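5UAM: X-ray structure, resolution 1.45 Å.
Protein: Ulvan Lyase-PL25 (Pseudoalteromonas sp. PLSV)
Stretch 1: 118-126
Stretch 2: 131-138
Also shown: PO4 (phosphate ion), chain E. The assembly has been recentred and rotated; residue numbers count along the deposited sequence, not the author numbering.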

# COMPACT_ATOMS: atom_id res chain seq x y z
N GLY A 118 -5.49 -11.79 -3.89
CA GLY A 118 -4.57 -12.75 -3.29
C GLY A 118 -4.35 -12.55 -1.80
O GLY A 118 -4.14 -11.44 -1.33
N HIS A 119 -4.34 -13.67 -1.07
CA HIS A 119 -3.77 -13.70 0.27
C HIS A 119 -2.86 -14.90 0.42
O HIS A 119 -2.89 -15.63 1.42
CB HIS A 119 -4.83 -13.62 1.36
CG HIS A 119 -4.29 -13.25 2.71
ND1 HIS A 119 -5.09 -13.13 3.81
CD2 HIS A 119 -3.03 -12.94 3.12
CE1 HIS A 119 -4.36 -12.79 4.86
NE2 HIS A 119 -3.11 -12.66 4.46
N GLY A 120 -2.03 -15.10 -0.61
CA GLY A 120 -0.96 -16.08 -0.57
C GLY A 120 -1.25 -17.40 -1.27
O GLY A 120 -0.42 -18.31 -1.20
N GLY A 121 -2.39 -17.52 -1.93
CA GLY A 121 -2.74 -18.77 -2.58
C GLY A 121 -3.07 -19.87 -1.58
O GLY A 121 -3.16 -19.66 -0.37
N GLN A 122 -3.23 -21.08 -2.11
CA GLN A 122 -3.56 -22.23 -1.29
C GLN A 122 -3.05 -23.48 -2.00
O GLN A 122 -2.53 -23.41 -3.11
CB GLN A 122 -5.07 -22.29 -1.02
CG GLN A 122 -5.92 -22.35 -2.28
CD GLN A 122 -6.70 -21.08 -2.54
OE1 GLN A 122 -7.40 -20.56 -1.65
NE2 GLN A 122 -6.60 -20.58 -3.77
N ALA A 123 -3.23 -24.62 -1.34
CA ALA A 123 -2.69 -25.88 -1.87
C ALA A 123 -3.23 -26.20 -3.26
O ALA A 123 -2.55 -26.88 -4.04
CB ALA A 123 -2.97 -27.04 -0.92
N SER A 124 -4.46 -25.79 -3.58
CA SER A 124 -5.03 -26.16 -4.87
C SER A 124 -4.28 -25.52 -6.03
O SER A 124 -4.37 -26.02 -7.16
CB SER A 124 -6.51 -25.76 -4.95
OG SER A 124 -6.66 -24.36 -4.87
N ASN A 125 -3.48 -24.49 -5.76
CA ASN A 125 -2.76 -23.79 -6.80
C ASN A 125 -1.42 -24.43 -7.14
O ASN A 125 -0.86 -24.13 -8.20
CB ASN A 125 -2.49 -22.36 -6.37
CG ASN A 125 -3.77 -21.58 -6.17
OD1 ASN A 125 -4.08 -21.17 -5.06
ND2 ASN A 125 -4.51 -21.38 -7.23
N GLY A 126 -0.91 -25.30 -6.28
CA GLY A 126 0.39 -25.89 -6.47
C GLY A 126 1.18 -25.88 -5.18
O GLY A 126 0.69 -25.50 -4.12
N GLY A 131 7.61 -19.80 -0.68
CA GLY A 131 6.95 -19.42 0.55
C GLY A 131 5.91 -20.43 0.95
O GLY A 131 5.81 -21.52 0.38
N ASN A 132 5.14 -20.04 1.97
CA ASN A 132 3.98 -20.79 2.41
C ASN A 132 2.72 -20.15 1.82
O ASN A 132 2.78 -19.21 1.03
CB ASN A 132 3.96 -20.93 3.94
CG ASN A 132 3.77 -19.59 4.67
OD1 ASN A 132 4.02 -18.53 4.14
ND2 ASN A 132 3.29 -19.68 5.91
N THR A 133 1.56 -20.71 2.17
CA THR A 133 0.29 -20.28 1.59
C THR A 133 -0.71 -19.97 2.69
O THR A 133 -0.46 -20.20 3.88
CB THR A 133 -0.28 -21.37 0.67
OG1 THR A 133 -0.62 -22.53 1.43
CG2 THR A 133 0.74 -21.76 -0.40
N HIS A 134 -1.86 -19.45 2.28
CA HIS A 134 -2.95 -19.17 3.20
C HIS A 134 -4.26 -19.39 2.44
O HIS A 134 -4.72 -20.54 2.36
CB HIS A 134 -2.80 -17.77 3.79
CG HIS A 134 -3.84 -17.42 4.80
ND1 HIS A 134 -4.09 -18.18 5.92
CD2 HIS A 134 -4.71 -16.38 4.85
CE1 HIS A 134 -5.06 -17.62 6.62
NE2 HIS A 134 -5.45 -16.52 6.00
N HIS A 135 -4.84 -18.36 1.84
CA HIS A 135 -5.96 -18.59 0.93
C HIS A 135 -6.06 -17.45 -0.06
O HIS A 135 -5.55 -16.36 0.16
CB HIS A 135 -7.30 -18.81 1.64
CG HIS A 135 -7.64 -17.78 2.65
ND1 HIS A 135 -8.06 -18.11 3.92
CD2 HIS A 135 -7.64 -16.42 2.60
CE1 HIS A 135 -8.31 -17.00 4.60
NE2 HIS A 135 -8.07 -15.96 3.82
N GLY A 136 -6.73 -17.73 -1.19
CA GLY A 136 -6.99 -16.70 -2.17
C GLY A 136 -5.87 -16.56 -3.17
O GLY A 136 -4.79 -16.04 -2.86
N ALA A 137 -6.14 -17.00 -4.39
CA ALA A 137 -5.19 -16.87 -5.49
C ALA A 137 -5.11 -15.42 -5.95
O ALA A 137 -6.14 -14.77 -6.20
CB ALA A 137 -5.65 -17.74 -6.65
N ASN A 138 -3.89 -14.94 -6.10
CA ASN A 138 -3.65 -13.61 -6.62
C ASN A 138 -3.98 -13.57 -8.11
O ASN A 138 -3.63 -14.48 -8.87
CB ASN A 138 -2.20 -13.21 -6.37
CG ASN A 138 -2.01 -11.71 -6.17
OD1 ASN A 138 -2.88 -11.00 -5.65
ND2 ASN A 138 -0.82 -11.23 -6.57
P PO4 E . -0.62 -10.93 6.88
O1 PO4 E . -0.68 -11.71 8.18
O2 PO4 E . 0.75 -10.44 6.63
O3 PO4 E . -1.57 -9.78 7.06
O4 PO4 E . -1.04 -11.88 5.75
O HOH W 1 -3.12 -9.63 -3.05

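Stretch 2 has no regular helix or strand, and stretch 1 is loop or turn apart from a short 3-10 segment at 123-125; the two are joined mainly through their backbones, burying 578 Å² between them. Contact begins at Gly-118, whose CA lies 3.3 Å from Gly-136 O in a CA-H...O contact. An ideal CB on Gly-118 would lie 2.4 Å from Asn-138 OD1, a clash, so glycine leaves room for that side-chain oxygen. A water lies 2.7 Å from Gly-118 O and 2.9 Å from Asn-138 OD1, in place to bridge the start of stretch 1 and the end of stretch 2.

At His-119 the backbone N donates to Gly-136 O (3.0 Å), while His-135 N returns a weak, long bond of 3.4 Å to His-119 O. The His-119 side chain, a t rotamer, presents a ring face to the edge of His-134, with centroids 4.7 Å apart and planes at 73°; the closest ring atoms are His-119 ND1 and His-134 CD2, at 3.4 Å. The His-135 ring lies obliquely to the same imidazole. Near the plane of the His-119 ring, NE2 donates to O4 of the phosphate (2.6 Å), an ion probably acquired from the crystallisation liquor.

Gly-120 has a positive phi of 100°, a conformation suited to glycine. Its O receives a CA-H...O contact from Thr-133 CA at 3.5 Å but has no conventional polar partner. Gly-121 then bonds in both directions: its N donates to Gly-136 O (3.0 Å), making that carbonyl a shared acceptor with His-119 N, and its O accepts from His-134 N (3.0 Å).

Gln-122 brings a side chain into the backbone network. Its OE1 accepts a nearly linear bond from Gly-136 N (2.9 Å, 171°), so both polar backbone atoms of Gly-136 are engaged by stretch 1. Asn-125 OD1 supports this arrangement by accepting from Gln-122 NE2 (2.9 Å) and Gln-122 N (3.1 Å).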